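Local atomic coordinates of HemO (Neisseria meningitidis, PDB entry 1J77), a protein that binds heme and probably degrades it oxidatively, opening the porphyrin ring, as heme oxygenases do. Residues 31-36 and 192-197; 40-45 and 126-131; 66-71 and 161-166; 93-98 and 185-190. All coordinates share one frame; numbering follows the deposited sequence.

Interaction 1 (31-36 and 192-197); sequences MSVQPF and FGLAAD
The first torsions of Val33 and Phe192 bring a methyl over a ring: the valine sets CG2 between its backbone N and carbonyl carbon, and the phenylalanine holds CG anti to its carbonyl carbon (chi1 -79°), which puts its ring beneath that methyl. The meeting point joins two helix ends of the all-helical heme oxygenase fold, since Val33 is the first residue to leave helix 11-32 and Phe192 precedes Gly193, whose positive phi and two bonds back into the last turn form a Schellman motif. In a CH-pi contact over one face, Val33 CG2 stands 3.6 Å from the centroid of the Phe192 ring and only 7° off its normal, so all six ring carbons lie at similar distances from it. On the same face Val33 CB comes to 3.7 Å from Phe192 CD2. Lys44 of helix 39-60 also touches Phe192, and Leu188 of helix 167-192 touches both Val33 and Leu194. The contact is apolar and lies at the surface; nearby Met31 touches the heme, but Val33 does not. The other valine branch, beside the backbone N, serves Leu194, the second residue beyond the helix: Val33 CG1 lies 3.7 Å from Leu194 CD1.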
# COMPACT_ATOMS: atom_id res chain seq x y z
N MET A 31 -3.83 -8.96 9.55
CA MET A 31 -3.95 -10.38 9.89
C MET A 31 -5.02 -10.69 10.93
O MET A 31 -5.72 -11.69 10.79
CB MET A 31 -2.62 -10.92 10.28
CG MET A 31 -1.56 -10.82 9.20
SD MET A 31 -2.05 -11.60 7.62
CE MET A 31 -2.20 -13.29 8.12
N SER A 32 -5.26 -9.78 11.87
CA SER A 32 -6.26 -10.06 12.90
C SER A 32 -7.66 -10.16 12.31
O SER A 32 -8.54 -10.84 12.90
CB SER A 32 -6.30 -8.99 13.98
OG SER A 32 -5.12 -8.91 14.67
N VAL A 33 -7.95 -9.47 11.20
CA VAL A 33 -9.32 -9.49 10.67
C VAL A 33 -9.54 -10.66 9.69
O VAL A 33 -10.60 -10.78 9.12
CB VAL A 33 -9.72 -8.12 10.01
CG1 VAL A 33 -9.81 -7.05 11.10
CG2 VAL A 33 -8.81 -7.75 8.89
N GLN A 34 -8.53 -11.52 9.56
CA GLN A 34 -8.68 -12.77 8.84
C GLN A 34 -9.11 -12.58 7.37
O GLN A 34 -10.21 -12.99 6.95
CB GLN A 34 -9.68 -13.63 9.62
CG GLN A 34 -9.07 -14.30 10.90
CD GLN A 34 -8.35 -15.63 10.65
OE1 GLN A 34 -7.80 -16.26 11.59
NE2 GLN A 34 -8.42 -16.12 9.42
N PRO A 35 -8.22 -11.96 6.59
CA PRO A 35 -8.56 -11.72 5.17
C PRO A 35 -8.69 -12.98 4.34
O PRO A 35 -9.33 -12.89 3.29
CB PRO A 35 -7.38 -10.89 4.64
CG PRO A 35 -6.42 -10.73 5.78
CD PRO A 35 -6.85 -11.56 6.91
N PHE A 36 -8.14 -14.11 4.80
CA PHE A 36 -8.19 -15.34 4.00
C PHE A 36 -9.16 -16.39 4.58
O PHE A 36 -9.23 -17.50 4.05
CB PHE A 36 -6.79 -15.90 3.88
CG PHE A 36 -5.79 -14.92 3.36
CD1 PHE A 36 -4.91 -14.31 4.22
CD2 PHE A 36 -5.75 -14.59 2.02
CE1 PHE A 36 -3.99 -13.40 3.79
CE2 PHE A 36 -4.83 -13.67 1.57
CZ PHE A 36 -3.94 -13.06 2.45
N PHE A 192 -14.13 -3.60 7.68
CA PHE A 192 -14.29 -4.82 8.46
C PHE A 192 -15.19 -4.59 9.67
O PHE A 192 -15.32 -5.48 10.50
CB PHE A 192 -12.91 -5.37 8.84
CG PHE A 192 -12.21 -6.11 7.73
CD1 PHE A 192 -11.37 -5.43 6.80
CD2 PHE A 192 -12.38 -7.48 7.55
CE1 PHE A 192 -10.77 -6.10 5.82
CE2 PHE A 192 -11.70 -8.17 6.58
CZ PHE A 192 -10.90 -7.46 5.67
N GLY A 193 -15.86 -3.45 9.81
CA GLY A 193 -16.81 -3.28 10.90
C GLY A 193 -16.21 -3.15 12.29
O GLY A 193 -16.80 -3.58 13.28
N LEU A 194 -15.05 -2.52 12.36
CA LEU A 194 -14.38 -2.23 13.60
C LEU A 194 -14.60 -0.83 14.07
O LEU A 194 -14.85 0.09 13.21
CB LEU A 194 -12.88 -2.48 13.42
CG LEU A 194 -12.44 -3.79 12.81
CD1 LEU A 194 -10.92 -3.94 12.80
CD2 LEU A 194 -13.06 -5.01 13.59
N ALA A 195 -14.42 -0.59 15.37
CA ALA A 195 -14.47 0.75 15.95
C ALA A 195 -13.33 1.65 15.45
O ALA A 195 -12.31 1.17 15.00
CB ALA A 195 -14.37 0.67 17.44
N ALA A 196 -13.46 2.96 15.60
CA ALA A 196 -12.39 3.85 15.20
C ALA A 196 -11.24 3.58 16.12
O ALA A 196 -11.43 3.24 17.33
CB ALA A 196 -12.84 5.33 15.31
N ASP A 197 -10.04 3.73 15.61
CA ASP A 197 -8.88 3.41 16.43
C ASP A 197 -8.74 1.94 16.97
O ASP A 197 -7.89 1.65 17.79
CB ASP A 197 -8.83 4.40 17.56
CG ASP A 197 -8.89 5.82 17.06
OD1 ASP A 197 -8.17 6.17 16.06
OD2 ASP A 197 -9.59 6.67 17.65

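Interaction 2 (40-45 and 126-131); sequences ENYIKF and KHAQKL
The helical segment 40-45 faces segment 126-131, the two backbones coming nearest where the CA atoms of Tyr42 and Ala128 are 8.5 Å apart. That gap is bridged mainly by the tyrosine. With CG anti to the backbone N (chi1 -172°), Tyr42 reaches over toward the small Ala128, whose methyl lies near the phenol end: Tyr42 OH is 4.1 Å from Ala128 CB, and Tyr42 CE1 is 4.4 Å from the same carbon. At the near end Leu131 closes in, its CD1 4.4 Å from Tyr42 CB. Both aliphatic groups approach the ring obliquely, and the distances describe a light van der Waals contact between largely buried side chains. The phenol is held from elsewhere, its OH hydrogen-bonded to the carbonyl oxygen of Gly138, which gives this buried polar atom a partner and helps to hold the phenol in place. Leu131 N bonds to Ala128 O at 2.9 Å, which ties the two residues that meet Tyr42 to each other. Tyr42 thus projects from helix 39-60 toward helix 122-129 and the residues that follow, with Phe36 of the loop after helix 11-32 touching Tyr42, Ala128 and Leu131, and the ring of Tyr133 stacked on that of Tyr42.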
# COMPACT_ATOMS: atom_id res chain seq x y z
N GLU A 40 -15.69 -14.21 1.33
CA GLU A 40 -16.34 -13.01 1.81
C GLU A 40 -15.33 -12.05 2.46
O GLU A 40 -15.26 -10.87 2.16
CB GLU A 40 -17.44 -13.37 2.80
CG GLU A 40 -18.08 -12.18 3.48
CD GLU A 40 -19.08 -12.54 4.57
OE1 GLU A 40 -19.31 -13.76 4.85
OE2 GLU A 40 -19.63 -11.59 5.16
N ASN A 41 -14.51 -12.58 3.36
CA ASN A 41 -13.48 -11.74 3.95
C ASN A 41 -12.40 -11.31 2.94
O ASN A 41 -11.84 -10.20 3.09
CB ASN A 41 -12.88 -12.42 5.19
CG ASN A 41 -13.63 -12.06 6.44
OD1 ASN A 41 -14.81 -11.72 6.43
ND2 ASN A 41 -12.89 -12.06 7.55
N TYR A 42 -12.07 -12.14 1.96
CA TYR A 42 -11.05 -11.77 0.96
C TYR A 42 -11.59 -10.61 0.15
O TYR A 42 -10.82 -9.70 -0.25
CB TYR A 42 -10.65 -12.92 0.02
CG TYR A 42 -9.47 -12.59 -0.86
CD1 TYR A 42 -8.21 -12.39 -0.35
CD2 TYR A 42 -9.62 -12.48 -2.26
CE1 TYR A 42 -7.13 -12.11 -1.16
CE2 TYR A 42 -8.56 -12.22 -3.05
CZ TYR A 42 -7.32 -12.02 -2.53
OH TYR A 42 -6.28 -11.68 -3.34
N ILE A 43 -12.90 -10.60 -0.10
CA ILE A 43 -13.49 -9.49 -0.85
C ILE A 43 -13.39 -8.21 -0.03
O ILE A 43 -13.11 -7.13 -0.56
CB ILE A 43 -14.94 -9.84 -1.30
CG1 ILE A 43 -14.88 -10.79 -2.50
CG2 ILE A 43 -15.69 -8.60 -1.61
CD1 ILE A 43 -16.19 -11.49 -2.84
N LYS A 44 -13.57 -8.32 1.27
CA LYS A 44 -13.39 -7.15 2.15
C LYS A 44 -11.97 -6.61 2.04
O LYS A 44 -11.75 -5.38 2.00
CB LYS A 44 -13.69 -7.54 3.58
CG LYS A 44 -14.90 -8.51 3.72
CD LYS A 44 -15.22 -8.77 5.20
CE LYS A 44 -16.50 -9.50 5.42
NZ LYS A 44 -17.04 -9.11 6.73
N PHE A 45 -11.02 -7.50 1.96
CA PHE A 45 -9.64 -7.15 1.81
C PHE A 45 -9.42 -6.46 0.48
O PHE A 45 -8.73 -5.47 0.38
CB PHE A 45 -8.75 -8.38 1.94
CG PHE A 45 -7.33 -8.10 1.78
CD1 PHE A 45 -6.69 -7.34 2.73
CD2 PHE A 45 -6.61 -8.56 0.68
CE1 PHE A 45 -5.38 -7.01 2.58
CE2 PHE A 45 -5.27 -8.24 0.54
CZ PHE A 45 -4.66 -7.50 1.51
N LYS A 126 1.46 -15.43 -0.86
CA LYS A 126 1.52 -16.86 -0.48
C LYS A 126 0.19 -17.33 0.11
O LYS A 126 -0.31 -18.40 -0.22
CB LYS A 126 2.65 -17.15 0.50
CG LYS A 126 2.55 -18.51 1.18
CD LYS A 126 3.58 -18.71 2.23
CE LYS A 126 3.35 -20.08 2.88
NZ LYS A 126 4.57 -20.74 3.36
N HIS A 127 -0.41 -16.51 0.97
CA HIS A 127 -1.65 -16.95 1.60
C HIS A 127 -2.89 -16.89 0.71
O HIS A 127 -3.83 -17.67 0.87
CB HIS A 127 -1.83 -16.22 2.94
CG HIS A 127 -1.03 -16.85 4.02
ND1 HIS A 127 0.30 -16.57 4.25
CD2 HIS A 127 -1.34 -17.88 4.84
CE1 HIS A 127 0.75 -17.36 5.20
NE2 HIS A 127 -0.24 -18.13 5.61
N ALA A 128 -2.88 -15.97 -0.26
CA ALA A 128 -3.93 -15.90 -1.25
C ALA A 128 -3.95 -17.18 -2.12
O ALA A 128 -5.03 -17.67 -2.48
CB ALA A 128 -3.72 -14.65 -2.15
N GLN A 129 -2.76 -17.69 -2.41
CA GLN A 129 -2.57 -18.93 -3.20
C GLN A 129 -3.20 -20.16 -2.57
O GLN A 129 -3.62 -21.09 -3.28
CB GLN A 129 -1.08 -19.19 -3.46
CG GLN A 129 -0.52 -18.29 -4.56
CD GLN A 129 0.98 -18.44 -4.76
OE1 GLN A 129 1.78 -17.85 -4.03
NE2 GLN A 129 1.37 -19.22 -5.78
N LYS A 130 -3.31 -20.16 -1.25
CA LYS A 130 -3.95 -21.29 -0.57
C LYS A 130 -5.43 -21.33 -0.95
O LYS A 130 -6.08 -22.40 -0.91
CB LYS A 130 -3.80 -21.19 0.94
CG LYS A 130 -2.35 -21.19 1.43
CD LYS A 130 -2.32 -21.58 2.93
CE LYS A 130 -0.91 -21.38 3.51
NZ LYS A 130 -0.80 -21.80 4.95
N LEU A 131 -5.98 -20.16 -1.30
CA LEU A 131 -7.37 -20.05 -1.73
C LEU A 131 -7.54 -20.29 -3.22
O LEU A 131 -8.64 -20.14 -3.74
CB LEU A 131 -7.91 -18.66 -1.39
CG LEU A 131 -8.02 -18.24 0.08
CD1 LEU A 131 -8.61 -16.81 0.25
CD2 LEU A 131 -8.87 -19.25 0.84

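Interaction 3 (66-71 and 161-166); sequences NKAIPE and NALNLT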
# COMPACT_ATOMS: atom_id res chain seq x y z
N ASN A 66 6.95 11.78 -12.48
CA ASN A 66 7.31 10.91 -13.60
C ASN A 66 8.55 11.38 -14.37
O ASN A 66 9.12 10.62 -15.16
CB ASN A 66 6.13 10.73 -14.56
CG ASN A 66 5.21 9.59 -14.15
OD1 ASN A 66 5.36 8.43 -14.61
ND2 ASN A 66 4.22 9.91 -13.31
N LYS A 67 8.94 12.62 -14.12
CA LYS A 67 10.14 13.19 -14.75
C LYS A 67 11.35 12.86 -13.89
O LYS A 67 12.49 12.82 -14.39
CB LYS A 67 9.99 14.71 -14.87
CG LYS A 67 9.13 15.17 -16.04
CD LYS A 67 9.62 14.61 -17.38
CE LYS A 67 8.87 15.25 -18.54
NZ LYS A 67 8.84 14.31 -19.73
N ALA A 68 11.12 12.63 -12.60
CA ALA A 68 12.21 12.30 -11.69
C ALA A 68 12.35 10.80 -11.58
O ALA A 68 13.43 10.30 -11.28
CB ALA A 68 11.99 12.91 -10.34
N ILE A 69 11.25 10.08 -11.80
CA ILE A 69 11.24 8.62 -11.64
C ILE A 69 10.66 8.00 -12.89
O ILE A 69 9.43 7.89 -13.03
CB ILE A 69 10.39 8.21 -10.42
CG1 ILE A 69 10.92 8.83 -9.13
CG2 ILE A 69 10.34 6.70 -10.32
CD1 ILE A 69 9.94 8.66 -7.93
N PRO A 70 11.51 7.55 -13.81
CA PRO A 70 11.04 7.01 -15.09
C PRO A 70 10.09 5.83 -14.98
O PRO A 70 10.36 4.90 -14.27
CB PRO A 70 12.34 6.57 -15.78
CG PRO A 70 13.31 6.43 -14.66
CD PRO A 70 12.99 7.57 -13.76
N GLU A 71 8.98 5.89 -15.73
CA GLU A 71 8.00 4.82 -15.81
C GLU A 71 7.18 4.64 -14.54
O GLU A 71 6.55 3.61 -14.35
CB GLU A 71 8.68 3.50 -16.19
CG GLU A 71 9.37 3.57 -17.54
CD GLU A 71 8.37 3.68 -18.67
OE1 GLU A 71 8.11 2.66 -19.35
OE2 GLU A 71 7.86 4.80 -18.89
N ASN A 161 15.85 8.45 -3.07
CA ASN A 161 16.98 9.14 -2.48
C ASN A 161 17.51 10.25 -3.38
O ASN A 161 17.89 11.33 -2.91
CB ASN A 161 18.07 8.10 -2.22
CG ASN A 161 17.69 7.14 -1.14
OD1 ASN A 161 17.99 5.95 -1.21
ND2 ASN A 161 17.02 7.66 -0.13
N ALA A 162 17.46 10.00 -4.67
CA ALA A 162 17.96 10.95 -5.67
C ALA A 162 17.07 12.18 -5.84
O ALA A 162 17.48 13.14 -6.50
CB ALA A 162 18.18 10.27 -6.99
N LEU A 163 15.86 12.19 -5.27
CA LEU A 163 15.04 13.40 -5.32
C LEU A 163 15.80 14.48 -4.59
O LEU A 163 15.56 15.66 -4.78
CB LEU A 163 13.66 13.21 -4.68
CG LEU A 163 12.79 12.13 -5.30
CD1 LEU A 163 11.52 11.94 -4.48
CD2 LEU A 163 12.46 12.32 -6.78
N ASN A 164 16.72 14.03 -3.73
CA ASN A 164 17.57 14.90 -2.93
C ASN A 164 16.76 15.92 -2.19
O ASN A 164 17.08 17.10 -2.17
CB ASN A 164 18.66 15.56 -3.79
CG ASN A 164 19.87 14.68 -3.93
OD1 ASN A 164 20.34 14.08 -2.96
ND2 ASN A 164 20.37 14.56 -5.15
N LEU A 165 15.69 15.43 -1.56
CA LEU A 165 14.84 16.28 -0.77
C LEU A 165 15.72 16.85 0.31
O LEU A 165 16.63 16.17 0.78
CB LEU A 165 13.71 15.48 -0.12
CG LEU A 165 12.58 14.90 -0.98
CD1 LEU A 165 11.41 14.59 -0.09
CD2 LEU A 165 12.14 15.85 -2.08
N THR A 166 15.46 18.09 0.69
CA THR A 166 16.18 18.70 1.81
C THR A 166 15.65 18.00 3.05
O THR A 166 14.61 17.38 3.01
CB THR A 166 15.89 20.20 1.88
OG1 THR A 166 14.49 20.42 2.09
CG2 THR A 166 16.21 20.90 0.51
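Leu163 supplies one side of this contact almost alone, and its CD2 methyl does the touching. The close part is a meeting of two methyls: Ala68 CB approaches Leu163 CD2 to 3.6 Å, while the backbones stay apart, the CA atoms of these two residues being 7.1 Å from each other. The leucine sets CG anti to its carbonyl carbon (chi1 -59°); CD1 continues the extended chain (chi2 174°), and CD2, the other branch, is the one turned to the alanine, although the leucine's CB does not start out in that direction. Beside this the packing is looser. Ile69 offers CG1 to the same methyl at 4.5 Å, but Ile69 is the buried member of the trio, its side chain lying against His159 of helix 149-162. Ala68 marks the solvent side, being exposed in the weakly bonded short helix 63-68. Leu163, just after helix 149-162, packs on Ile108 of helix 104-119 as well as on segment 66-71. Every group in the contact is an aliphatic carbon, with neither charge nor polar atom to set a direction, which is consistent with a modest hydrophobic contribution at the margin of the helical bundle.

Interaction 4 (93-98 and 185-190); sequences YKFDKE and KVVLRE
The ring of Phe95 receives Val187 and Glu190 obliquely, at its outer end, while one of its faces is covered from within its own segment by the backbone N of Lys97, 3.6 Å above the plane and offset toward the rim. Val187 CG2 is 4.0 Å from Phe95 CZ, an apolar contact. From the next turn of helix 167-192 the carboxylate of Glu190 comes to the same end of the ring, with OE1 3.8 Å from Phe95 CE1 and the two planes inclined by 28°. Phe95 gets there because its CG lies anti to the backbone N (chi1 -162°), which carries the ring out to the helix. Lys97 passes the carboxylate obliquely, its chain bent at chi2, and its methylene comes closer than its charge: Lys97 CE is 3.4 Å from Glu190 OE1, whereas the salt bridge from Lys97 NZ to Glu190 OE2 is long, at 3.8 Å. This exposed pair probably adds only modest electrostatic attraction. Farther in, Phe95 touches Val51 and Val187 touches Leu48, both on helix 39-60. A connecting loop thereby packs a buried aromatic against helices 39-60 and 167-192, with the Lys97-Glu190 pair at the exposed side, within the all-helical heme oxygenase fold.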
# COMPACT_ATOMS: atom_id res chain seq x y z
N TYR A 93 -15.08 -1.08 -6.55
CA TYR A 93 -15.52 -0.59 -5.29
C TYR A 93 -15.23 0.89 -5.20
O TYR A 93 -14.19 1.36 -5.70
CB TYR A 93 -14.86 -1.38 -4.18
CG TYR A 93 -15.32 -0.98 -2.81
CD1 TYR A 93 -16.57 -1.35 -2.32
CD2 TYR A 93 -14.51 -0.22 -1.98
CE1 TYR A 93 -16.99 -0.98 -1.07
CE2 TYR A 93 -14.90 0.15 -0.73
CZ TYR A 93 -16.13 -0.23 -0.26
OH TYR A 93 -16.46 0.16 1.00
N LYS A 94 -16.16 1.65 -4.64
CA LYS A 94 -15.97 3.06 -4.41
C LYS A 94 -16.12 3.39 -2.93
O LYS A 94 -17.14 3.10 -2.32
CB LYS A 94 -16.99 3.88 -5.18
CG LYS A 94 -17.01 5.35 -4.74
CD LYS A 94 -17.41 6.27 -5.89
CE LYS A 94 -17.21 7.71 -5.49
NZ LYS A 94 -15.80 7.89 -4.96
N PHE A 95 -15.11 4.04 -2.36
CA PHE A 95 -15.17 4.47 -0.98
C PHE A 95 -16.39 5.34 -0.76
O PHE A 95 -16.77 6.12 -1.63
CB PHE A 95 -13.91 5.25 -0.63
CG PHE A 95 -13.65 5.38 0.86
CD1 PHE A 95 -13.87 4.34 1.72
CD2 PHE A 95 -13.14 6.55 1.36
CE1 PHE A 95 -13.59 4.47 3.07
CE2 PHE A 95 -12.87 6.66 2.73
CZ PHE A 95 -13.10 5.63 3.56
N ASP A 96 -16.95 5.19 0.42
CA ASP A 96 -18.14 5.91 0.87
C ASP A 96 -17.81 7.34 1.24
O ASP A 96 -18.66 8.22 1.16
CB ASP A 96 -18.71 5.22 2.10
CG ASP A 96 -19.54 4.00 1.75
OD1 ASP A 96 -19.12 3.21 0.87
OD2 ASP A 96 -20.64 3.77 2.31
N LYS A 97 -16.58 7.56 1.70
CA LYS A 97 -16.15 8.89 2.12
C LYS A 97 -15.20 9.49 1.10
O LYS A 97 -14.74 8.81 0.17
CB LYS A 97 -15.50 8.83 3.51
CG LYS A 97 -16.06 7.71 4.41
CD LYS A 97 -16.62 8.25 5.71
CE LYS A 97 -17.58 7.26 6.36
NZ LYS A 97 -17.81 7.56 7.83
N GLU A 98 -14.93 10.78 1.26
CA GLU A 98 -14.02 11.48 0.39
C GLU A 98 -12.64 10.90 0.52
O GLU A 98 -12.17 10.65 1.61
CB GLU A 98 -13.93 12.94 0.74
CG GLU A 98 -13.66 13.79 -0.47
CD GLU A 98 -13.23 15.17 -0.10
OE1 GLU A 98 -14.11 16.06 -0.01
OE2 GLU A 98 -12.02 15.35 0.14
N LYS A 185 -5.49 2.12 7.86
CA LYS A 185 -6.23 1.53 8.96
C LYS A 185 -7.64 2.11 9.11
O LYS A 185 -8.54 1.38 9.49
CB LYS A 185 -5.47 1.69 10.26
CG LYS A 185 -4.13 0.93 10.29
CD LYS A 185 -3.47 0.78 11.68
CE LYS A 185 -2.86 2.04 12.15
NZ LYS A 185 -2.30 1.91 13.55
N VAL A 186 -7.84 3.39 8.86
CA VAL A 186 -9.20 3.96 8.88
C VAL A 186 -10.08 3.18 7.90
O VAL A 186 -11.21 2.74 8.26
CB VAL A 186 -9.23 5.47 8.50
CG1 VAL A 186 -10.66 5.93 8.17
CG2 VAL A 186 -8.57 6.30 9.58
N VAL A 187 -9.61 2.97 6.68
CA VAL A 187 -10.35 2.23 5.68
C VAL A 187 -10.62 0.76 6.11
O VAL A 187 -11.73 0.24 5.92
CB VAL A 187 -9.68 2.31 4.29
CG1 VAL A 187 -10.44 1.48 3.30
CG2 VAL A 187 -9.58 3.76 3.86
N LEU A 188 -9.59 0.11 6.64
CA LEU A 188 -9.68 -1.27 7.08
C LEU A 188 -10.79 -1.36 8.12
O LEU A 188 -11.65 -2.24 8.03
CB LEU A 188 -8.31 -1.70 7.61
CG LEU A 188 -8.19 -3.15 8.11
CD1 LEU A 188 -6.72 -3.51 8.25
CD2 LEU A 188 -8.92 -3.49 9.40
N ARG A 189 -10.75 -0.47 9.10
CA ARG A 189 -11.77 -0.50 10.17
C ARG A 189 -13.20 -0.30 9.64
O ARG A 189 -14.16 -0.99 10.03
CB ARG A 189 -11.45 0.51 11.23
CG ARG A 189 -10.20 0.33 12.02
CD ARG A 189 -9.70 1.61 12.67
NE ARG A 189 -8.43 1.50 13.36
CZ ARG A 189 -7.47 2.42 13.38
NH1 ARG A 189 -7.62 3.58 12.72
NH2 ARG A 189 -6.33 2.18 14.00
N GLU A 190 -13.37 0.67 8.78
CA GLU A 190 -14.71 0.92 8.27
C GLU A 190 -15.17 -0.30 7.52
O GLU A 190 -16.34 -0.78 7.67
CB GLU A 190 -14.71 2.18 7.37
CG GLU A 190 -14.42 3.45 8.14
CD GLU A 190 -14.83 4.71 7.39
OE1 GLU A 190 -15.50 4.56 6.33
OE2 GLU A 190 -14.46 5.82 7.86

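Overall arrangement
From the N terminus, helix 11-32 ends at 31-36, which pairs with 192-197 in interaction 1 and closes the longest loop; the other three contacts all fall within it. Helix 39-60 then opens interaction 2, completed by 126-131, and helix 63-68 opens interaction 3, completed by 161-166. The loop 93-98 pairs with 185-190 in interaction 4. Interactions 2, 3 and 4 cross one another, their segments alternating along the chain. Interactions 1, 2 and 4 cluster, with interaction 1 touching both others, through Asn41 and Arg189 among other residues. Interaction 3 lies across the chain's centre, about 35 Å from interaction 1 between centres, tying the far end of the bundle.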